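PDB 4F7K: laccase, which probably oxidises phenolic and related substrates while reducing dioxygen to water, as is usual for bacterial laccases of the multicopper oxidase family. Local coordinates for residues P21-M25 with I142-L148; E43-F49 with E86-R92; P127-H131 with N267-Q271. One frame throughout, in Å; residues are numbered along the deposited sequence. Where two conformers were deposited one is given.

In the fold
Contacts 1 and 2 reach the same four-stranded sheet, whose outermost strands are 23-28 and 86-92. Contact 2 is the partly buried one: strands 44-51 and 86-92 pair through backbone hydrogen bonds, with largely aromatic side chains on the inward face and mostly polar ones on the other. Contact 1, at the other outer strand, lies at the surface and brings in a turn that follows strand 131-140; its chemistry is a threonine-to-glycine carbonyl contact, a leucine-methionine patch and a bridging water. Contact 3 is also at the surface but dominated by salt bridges, joining two irregular segments through one arginine and two aspartates. Its nearest atoms stay about 15 Å from contact 2 and about 26 Å from contact 1.

Contact 1: P21-M25 with I142-L148; sequences PATPM and ITENGVL
T23 and G146 form the tight centre of this contact, where the start of strand 23-28 meets a turn following strand 131-140. The carbonyl oxygen of G146 points into the T23 side chain: it lies 2.8 Å from T23 OG1, a probable hydrogen bond, and 3.1 Å from T23 CG2. T23 OG1 stands beside its own backbone N (chi1 -61°), which turns the hydroxyl to G146 and sends the methyl toward L148, whose CG lies 4.0 Å from T23 CG2. Threonine suits the place because one branch is polar and the other apolar. L148 crosses T23 at about a right angle and extends the apolar patch to M25, L148 CD1 lying 4.2 Å from M25 CE. G146, without a side chain, fits close to the backbone of A22 and beside P21, whose CB is 3.8 Å from N145 O.

The outer side is looser. E144 and N145 turn their side chains away from the strand, P24 is exposed, and a water fills in between backbones, donating to P24 O (2.7 Å) and accepting from L148 N.

The type I turn T143-G146 is closed by G146 N to T143 O, while T143 N bonds V147 O. With G146 at positive phi (82°), this is the pattern of a type I turn with a G1 bulge, here a turn of the second cupredoxin-type region packed against an outer strand of the first.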
# COMPACT_ATOMS: atom_id res chain seq x y z
N PRO A 21 -27.25 4.27 -1.06
CA PRO A 21 -26.98 4.55 0.36
C PRO A 21 -25.51 4.60 0.73
O PRO A 21 -24.71 3.82 0.25
CB PRO A 21 -27.67 3.38 1.08
CG PRO A 21 -28.70 2.90 0.09
CD PRO A 21 -28.06 3.05 -1.23
N ALA A 22 -25.16 5.54 1.60
CA ALA A 22 -23.84 5.65 2.15
C ALA A 22 -23.60 4.47 3.08
O ALA A 22 -24.53 3.76 3.42
CB ALA A 22 -23.69 6.98 2.91
N THR A 23 -22.36 4.25 3.48
CA THR A 23 -21.99 3.07 4.25
C THR A 23 -21.32 3.51 5.56
O THR A 23 -20.33 4.22 5.54
CB THR A 23 -20.98 2.19 3.44
OG1 THR A 23 -21.58 1.75 2.21
CG2 THR A 23 -20.53 0.95 4.25
N PRO A 24 -21.85 3.05 6.71
CA PRO A 24 -21.26 3.34 8.01
C PRO A 24 -20.05 2.49 8.24
O PRO A 24 -20.06 1.31 7.88
CB PRO A 24 -22.40 2.98 9.01
CG PRO A 24 -23.36 2.10 8.22
CD PRO A 24 -23.23 2.50 6.80
N MET A 25 -18.96 3.10 8.72
CA MET A 25 -17.78 2.32 9.05
C MET A 25 -16.84 3.08 9.98
O MET A 25 -17.22 4.12 10.51
CB MET A 25 -17.04 1.88 7.78
CG MET A 25 -16.74 2.95 6.76
SD MET A 25 -16.70 2.05 5.16
CE MET A 25 -15.35 0.91 5.36
N ILE A 142 -21.20 -5.30 0.23
CA ILE A 142 -22.14 -4.30 0.81
C ILE A 142 -23.58 -4.78 0.63
O ILE A 142 -23.94 -5.17 -0.47
CB ILE A 142 -22.02 -2.91 0.12
CG1 ILE A 142 -20.58 -2.49 -0.06
CG2 ILE A 142 -22.70 -1.83 0.94
CD1 ILE A 142 -20.41 -1.06 -0.66
N THR A 143 -24.39 -4.74 1.69
CA THR A 143 -25.80 -5.17 1.60
C THR A 143 -26.61 -4.15 0.81
O THR A 143 -26.11 -3.08 0.41
CB THR A 143 -26.47 -5.34 2.97
OG1 THR A 143 -26.55 -4.06 3.63
CG2 THR A 143 -25.71 -6.35 3.85
N GLU A 144 -27.89 -4.49 0.62
CA GLU A 144 -28.86 -3.66 -0.06
C GLU A 144 -29.02 -2.26 0.55
O GLU A 144 -29.19 -1.29 -0.18
CB GLU A 144 -30.22 -4.36 -0.25
CG GLU A 144 -30.61 -5.44 0.79
CD GLU A 144 -29.53 -6.53 0.99
OE1 GLU A 144 -28.77 -6.79 0.02
OE2 GLU A 144 -29.42 -7.12 2.09
N ASN A 145 -28.96 -2.15 1.87
CA ASN A 145 -29.06 -0.82 2.43
C ASN A 145 -27.71 -0.21 2.81
O ASN A 145 -27.65 0.64 3.70
CB ASN A 145 -30.08 -0.80 3.57
CG ASN A 145 -29.68 -1.69 4.71
OD1 ASN A 145 -28.69 -2.41 4.61
ND2 ASN A 145 -30.47 -1.67 5.79
N GLY A 146 -26.65 -0.64 2.14
CA GLY A 146 -25.34 -0.04 2.28
C GLY A 146 -24.47 -0.46 3.45
O GLY A 146 -23.38 0.06 3.58
N VAL A 147 -24.94 -1.37 4.30
CA VAL A 147 -24.20 -1.88 5.44
C VAL A 147 -23.15 -2.85 4.88
O VAL A 147 -23.42 -3.56 3.92
CB VAL A 147 -25.14 -2.59 6.49
CG1 VAL A 147 -24.35 -3.33 7.55
CG2 VAL A 147 -26.07 -1.57 7.16
N LEU A 148 -21.95 -2.83 5.44
CA LEU A 148 -20.94 -3.82 5.07
C LEU A 148 -21.43 -5.19 5.46
O LEU A 148 -21.95 -5.37 6.56
CB LEU A 148 -19.64 -3.56 5.80
CG LEU A 148 -18.70 -2.50 5.28
CD1 LEU A 148 -17.37 -2.70 5.99
CD2 LEU A 148 -18.53 -2.61 3.78
O HOH W 1 -21.53 -0.89 7.67

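Contact 2: E43-F49 with E86-R92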
# COMPACT_ATOMS: atom_id res chain seq x y z
N GLU A 43 11.95 15.17 6.15
CA GLU A 43 11.19 15.93 7.14
C GLU A 43 10.46 15.05 8.15
O GLU A 43 10.31 13.84 7.97
CB GLU A 43 10.15 16.82 6.46
CG GLU A 43 10.65 17.97 5.60
CD GLU A 43 9.49 18.83 5.06
OE1 GLU A 43 8.32 18.31 4.89
OE2 GLU A 43 9.74 20.04 4.80
N VAL A 44 9.99 15.68 9.21
CA VAL A 44 9.37 14.99 10.31
C VAL A 44 7.86 14.99 10.14
O VAL A 44 7.27 16.04 9.88
CB VAL A 44 9.73 15.64 11.67
CG1 VAL A 44 9.30 14.73 12.82
CG2 VAL A 44 11.20 15.90 11.75
N PHE A 45 7.27 13.81 10.25
CA PHE A 45 5.83 13.65 10.45
C PHE A 45 5.60 13.62 11.94
O PHE A 45 6.16 12.78 12.64
CB PHE A 45 5.35 12.29 9.93
CG PHE A 45 5.11 12.23 8.46
CD1 PHE A 45 3.85 12.54 7.93
CD2 PHE A 45 6.12 11.79 7.59
CE1 PHE A 45 3.62 12.44 6.54
CE2 PHE A 45 5.90 11.70 6.20
CZ PHE A 45 4.64 12.03 5.68
N ASP A 46 4.78 14.55 12.43
CA ASP A 46 4.39 14.56 13.83
C ASP A 46 2.86 14.35 13.87
O ASP A 46 2.11 15.24 13.47
CB ASP A 46 4.81 15.89 14.46
CG ASP A 46 6.34 16.04 14.58
OD1 ASP A 46 6.98 15.15 15.18
OD2 ASP A 46 6.91 17.05 14.10
N ILE A 47 2.42 13.19 14.34
CA ILE A 47 1.02 12.76 14.26
C ILE A 47 0.47 12.41 15.64
O ILE A 47 1.03 11.57 16.34
CB ILE A 47 0.92 11.55 13.28
CG1 ILE A 47 1.26 12.04 11.87
CG2 ILE A 47 -0.48 10.89 13.30
CD1 ILE A 47 1.93 10.98 10.92
N ARG A 48 -0.60 13.09 16.06
CA ARG A 48 -1.27 12.73 17.31
C ARG A 48 -2.47 11.81 16.99
O ARG A 48 -3.54 12.28 16.59
CB ARG A 48 -1.65 13.97 18.14
CG ARG A 48 -2.22 13.68 19.55
CD ARG A 48 -2.63 14.95 20.31
NE ARG A 48 -3.75 14.72 21.25
CZ ARG A 48 -4.11 15.53 22.26
NH1 ARG A 48 -3.45 16.66 22.53
NH2 ARG A 48 -5.16 15.21 23.03
N PHE A 49 -2.26 10.50 17.17
CA PHE A 49 -3.30 9.49 17.03
C PHE A 49 -4.26 9.49 18.22
O PHE A 49 -3.83 9.42 19.37
CB PHE A 49 -2.70 8.09 16.88
CG PHE A 49 -3.73 6.98 16.80
CD1 PHE A 49 -4.73 6.98 15.81
CD2 PHE A 49 -3.68 5.93 17.69
CE1 PHE A 49 -5.67 5.93 15.72
CE2 PHE A 49 -4.61 4.86 17.61
CZ PHE A 49 -5.63 4.87 16.64
N GLU A 86 -4.49 8.06 23.43
CA GLU A 86 -3.76 8.70 22.35
C GLU A 86 -2.32 8.18 22.25
O GLU A 86 -1.81 7.55 23.18
CB GLU A 86 -3.77 10.22 22.51
CG GLU A 86 -3.13 10.65 23.78
CD GLU A 86 -2.99 12.14 23.88
OE1 GLU A 86 -4.02 12.82 24.11
OE2 GLU A 86 -1.84 12.63 23.77
N PHE A 87 -1.69 8.47 21.13
CA PHE A 87 -0.31 8.09 20.89
C PHE A 87 0.30 9.12 19.96
O PHE A 87 -0.28 9.50 18.94
CB PHE A 87 -0.20 6.70 20.23
CG PHE A 87 1.19 6.11 20.30
CD1 PHE A 87 1.55 5.26 21.34
CD2 PHE A 87 2.14 6.42 19.32
CE1 PHE A 87 2.83 4.74 21.42
CE2 PHE A 87 3.43 5.90 19.40
CZ PHE A 87 3.77 5.05 20.44
N GLU A 88 1.49 9.55 20.30
CA GLU A 88 2.20 10.53 19.51
C GLU A 88 3.14 9.81 18.54
O GLU A 88 4.12 9.17 18.97
CB GLU A 88 2.98 11.45 20.45
CG GLU A 88 3.15 12.87 19.93
CD GLU A 88 2.18 13.86 20.58
OE1 GLU A 88 2.63 14.71 21.38
OE2 GLU A 88 0.97 13.77 20.28
N TYR A 89 2.83 9.85 17.25
CA TYR A 89 3.75 9.27 16.25
C TYR A 89 4.64 10.33 15.66
O TYR A 89 4.16 11.29 15.05
CB TYR A 89 3.03 8.53 15.13
CG TYR A 89 2.34 7.27 15.58
CD1 TYR A 89 3.06 6.07 15.71
CD2 TYR A 89 0.96 7.27 15.88
CE1 TYR A 89 2.43 4.88 16.12
CE2 TYR A 89 0.32 6.07 16.31
CZ TYR A 89 1.07 4.90 16.42
OH TYR A 89 0.47 3.74 16.82
N SER A 90 5.93 10.17 15.82
CA SER A 90 6.85 11.15 15.30
C SER A 90 8.08 10.51 14.67
O SER A 90 8.89 9.90 15.36
CB SER A 90 7.22 12.15 16.39
OG SER A 90 8.40 12.82 16.02
N PHE A 91 8.22 10.66 13.35
CA PHE A 91 9.34 10.07 12.63
C PHE A 91 9.71 10.90 11.41
O PHE A 91 8.86 11.58 10.81
CB PHE A 91 8.97 8.65 12.18
CG PHE A 91 7.67 8.59 11.44
CD1 PHE A 91 7.65 8.71 10.06
CD2 PHE A 91 6.47 8.43 12.12
CE1 PHE A 91 6.46 8.67 9.37
CE2 PHE A 91 5.27 8.38 11.44
CZ PHE A 91 5.26 8.50 10.08
N ARG A 92 10.99 10.83 11.05
CA ARG A 92 11.50 11.40 9.80
C ARG A 92 11.25 10.38 8.69
O ARG A 92 11.47 9.18 8.88
CB ARG A 92 13.00 11.73 9.92
CG ARG A 92 13.29 12.99 10.76
CD ARG A 92 14.74 13.52 10.61
NE ARG A 92 15.05 14.63 11.53
CZ ARG A 92 14.78 15.91 11.28
NH1 ARG A 92 14.20 16.27 10.13
NH2 ARG A 92 15.10 16.85 12.18
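Strands 44-49 and 86-92 are antiparallel neighbours in a sheet of the first cupredoxin-type beta sandwich, the building block of multicopper oxidases. F45 with F91, I47 with Y89 and F49 with F87 are the hydrogen-bonded pairs, each joined by two N-H to O bonds; the I47-Y89 pair is short in both directions, with I47 N to Y89 O at 2.7 Å.

Those six residues start their side chains toward the inward face. F45, I47, F49, Y89 and F91 are buried there, where large groups suit the sandwich interior, while F87 is partly exposed; L37, L119 and V121 cover F45. The F91 ring, placed with CG between its backbone N and carbonyl carbon (chi1 52°), receives F45 CB over one face, 4.0 Å from the ring centroid. The F45 and F91 rings themselves run nearly parallel, planes 25° apart, but are slid so far that they barely overlap. F49 and Y89 lie side by side, F49 CB meeting the Y89 ring at its edge, 3.7 Å from CE2. Y89 OH is held by Q78 and V59, so a tyrosine can be buried here.

The opposite face, with V44, D46, R48, E88, S90 and R92, is mostly polar. The end of E86 swings in to R48 in a salt bridge, R48 NH2 to E86 OE1 2.9 Å, with the oxygen over a face of the guanidinium. E88 OE2, by contrast, lies against the aliphatic part of R48, 3.3 Å from CG, and is buried without a polar partner. At the far end R92, its NH1 bonded to G42 O, takes V44 over one guanidinium face, V44 CG2 lying 3.4 Å from R92 NH1.

Contact 3: P127-H131 with N267-Q271; sequences PDVDH and NTTRQ
R270 reaches across to D128 and D130 and makes four charged hydrogen bonds, two to each carboxylate. The grip on D128 is end-on: R270 NH1 donates to D128 OD2 at 2.8 Å and R270 NH2 to D128 OD1 at 3.0 Å. The grip on D130 is side-on, from R270 NE to D130 OD2 at 2.8 Å and from R270 NH2 to D130 OD1 at 3.0 Å; this last bond is almost straight (176°). NH2 therefore serves both aspartates. Arginine suits the place because its flat cation offers N-H groups along two edges. A bend at chi3 (-66°) turns that group out of line with the extended start of its chain. The carboxylates do not lie flat with it: the D130 plane is 68° from the guanidinium plane, and both oxygens of D128 are met from above their own plane.

D130 has further ties: its OD2 also accepts from R183 N, at the start of strand 183-190, and its backbone bonds to R183.

D182 adds negative charge beside D130, and the permanent cation of R270 probably relieves the repulsion among D128, D130 and D182. The union of these two surface loops thus rests on charge, with little apolar packing.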
# COMPACT_ATOMS: atom_id res chain seq x y z
N PRO A 127 8.83 15.35 -10.22
CA PRO A 127 8.84 15.43 -11.68
C PRO A 127 7.75 16.37 -12.19
O PRO A 127 6.82 16.72 -11.46
CB PRO A 127 8.53 14.00 -12.10
CG PRO A 127 7.73 13.46 -10.98
CD PRO A 127 8.44 14.00 -9.78
N ASP A 128 7.89 16.76 -13.45
CA ASP A 128 6.99 17.72 -14.06
C ASP A 128 5.68 17.04 -14.45
O ASP A 128 5.61 16.34 -15.46
CB ASP A 128 7.68 18.35 -15.29
CG ASP A 128 6.72 19.14 -16.17
OD1 ASP A 128 5.78 19.75 -15.62
OD2 ASP A 128 6.91 19.12 -17.41
N VAL A 129 4.64 17.25 -13.66
CA VAL A 129 3.34 16.71 -14.03
C VAL A 129 2.31 17.77 -13.79
O VAL A 129 2.53 18.68 -12.97
CB VAL A 129 2.98 15.38 -13.28
CG1 VAL A 129 3.95 14.27 -13.64
CG2 VAL A 129 2.96 15.58 -11.76
N ASP A 130 1.19 17.66 -14.50
CA ASP A 130 0.04 18.56 -14.29
C ASP A 130 -0.86 18.18 -13.11
O ASP A 130 -1.38 19.05 -12.44
CB ASP A 130 -0.78 18.67 -15.57
CG ASP A 130 0.01 19.24 -16.71
OD1 ASP A 130 0.63 20.31 -16.52
OD2 ASP A 130 0.03 18.61 -17.79
N HIS A 131 -1.04 16.88 -12.87
CA HIS A 131 -1.87 16.41 -11.75
C HIS A 131 -1.24 15.20 -11.12
O HIS A 131 -0.72 14.31 -11.80
CB HIS A 131 -3.28 16.05 -12.20
CG HIS A 131 -4.04 17.20 -12.80
ND1 HIS A 131 -4.08 17.44 -14.15
CD2 HIS A 131 -4.79 18.17 -12.22
CE1 HIS A 131 -4.83 18.51 -14.38
NE2 HIS A 131 -5.26 18.97 -13.22
N ASN A 267 -4.95 20.48 -22.99
CA ASN A 267 -3.70 21.17 -22.69
C ASN A 267 -2.97 21.39 -24.01
O ASN A 267 -2.72 20.44 -24.76
CB ASN A 267 -2.83 20.33 -21.75
CG ASN A 267 -1.58 21.06 -21.25
OD1 ASN A 267 -1.06 20.77 -20.18
ND2 ASN A 267 -1.09 21.99 -22.03
N THR A 268 -2.65 22.65 -24.28
CA THR A 268 -1.91 23.00 -25.48
C THR A 268 -0.45 23.36 -25.17
O THR A 268 0.44 23.17 -26.03
CB THR A 268 -2.59 24.19 -26.23
OG1 THR A 268 -2.62 25.33 -25.38
CG2 THR A 268 -4.01 23.83 -26.62
N THR A 269 -0.22 23.86 -23.96
CA THR A 269 1.09 24.42 -23.57
C THR A 269 2.16 23.36 -23.28
O THR A 269 3.35 23.66 -23.33
CB THR A 269 0.96 25.37 -22.36
OG1 THR A 269 0.03 24.84 -21.42
CG2 THR A 269 0.47 26.73 -22.80
N ARG A 270 1.74 22.14 -22.96
CA ARG A 270 2.69 21.06 -22.71
C ARG A 270 3.20 20.50 -24.02
O ARG A 270 2.42 20.06 -24.87
CB ARG A 270 2.07 19.96 -21.83
CG ARG A 270 2.99 18.75 -21.60
CD ARG A 270 2.44 17.83 -20.51
NE ARG A 270 2.43 18.46 -19.19
CZ ARG A 270 3.47 18.54 -18.36
NH1 ARG A 270 4.65 18.03 -18.72
NH2 ARG A 270 3.34 19.13 -17.18
N GLN A 271 4.52 20.53 -24.18
CA GLN A 271 5.18 19.97 -25.35
C GLN A 271 5.63 18.54 -25.05
O GLN A 271 5.99 18.26 -23.91
CB GLN A 271 6.38 20.85 -25.76
CG GLN A 271 6.00 22.30 -26.05
CD GLN A 271 5.21 22.46 -27.33
OE1 GLN A 271 5.79 22.52 -28.42
NE2 GLN A 271 3.89 22.54 -27.21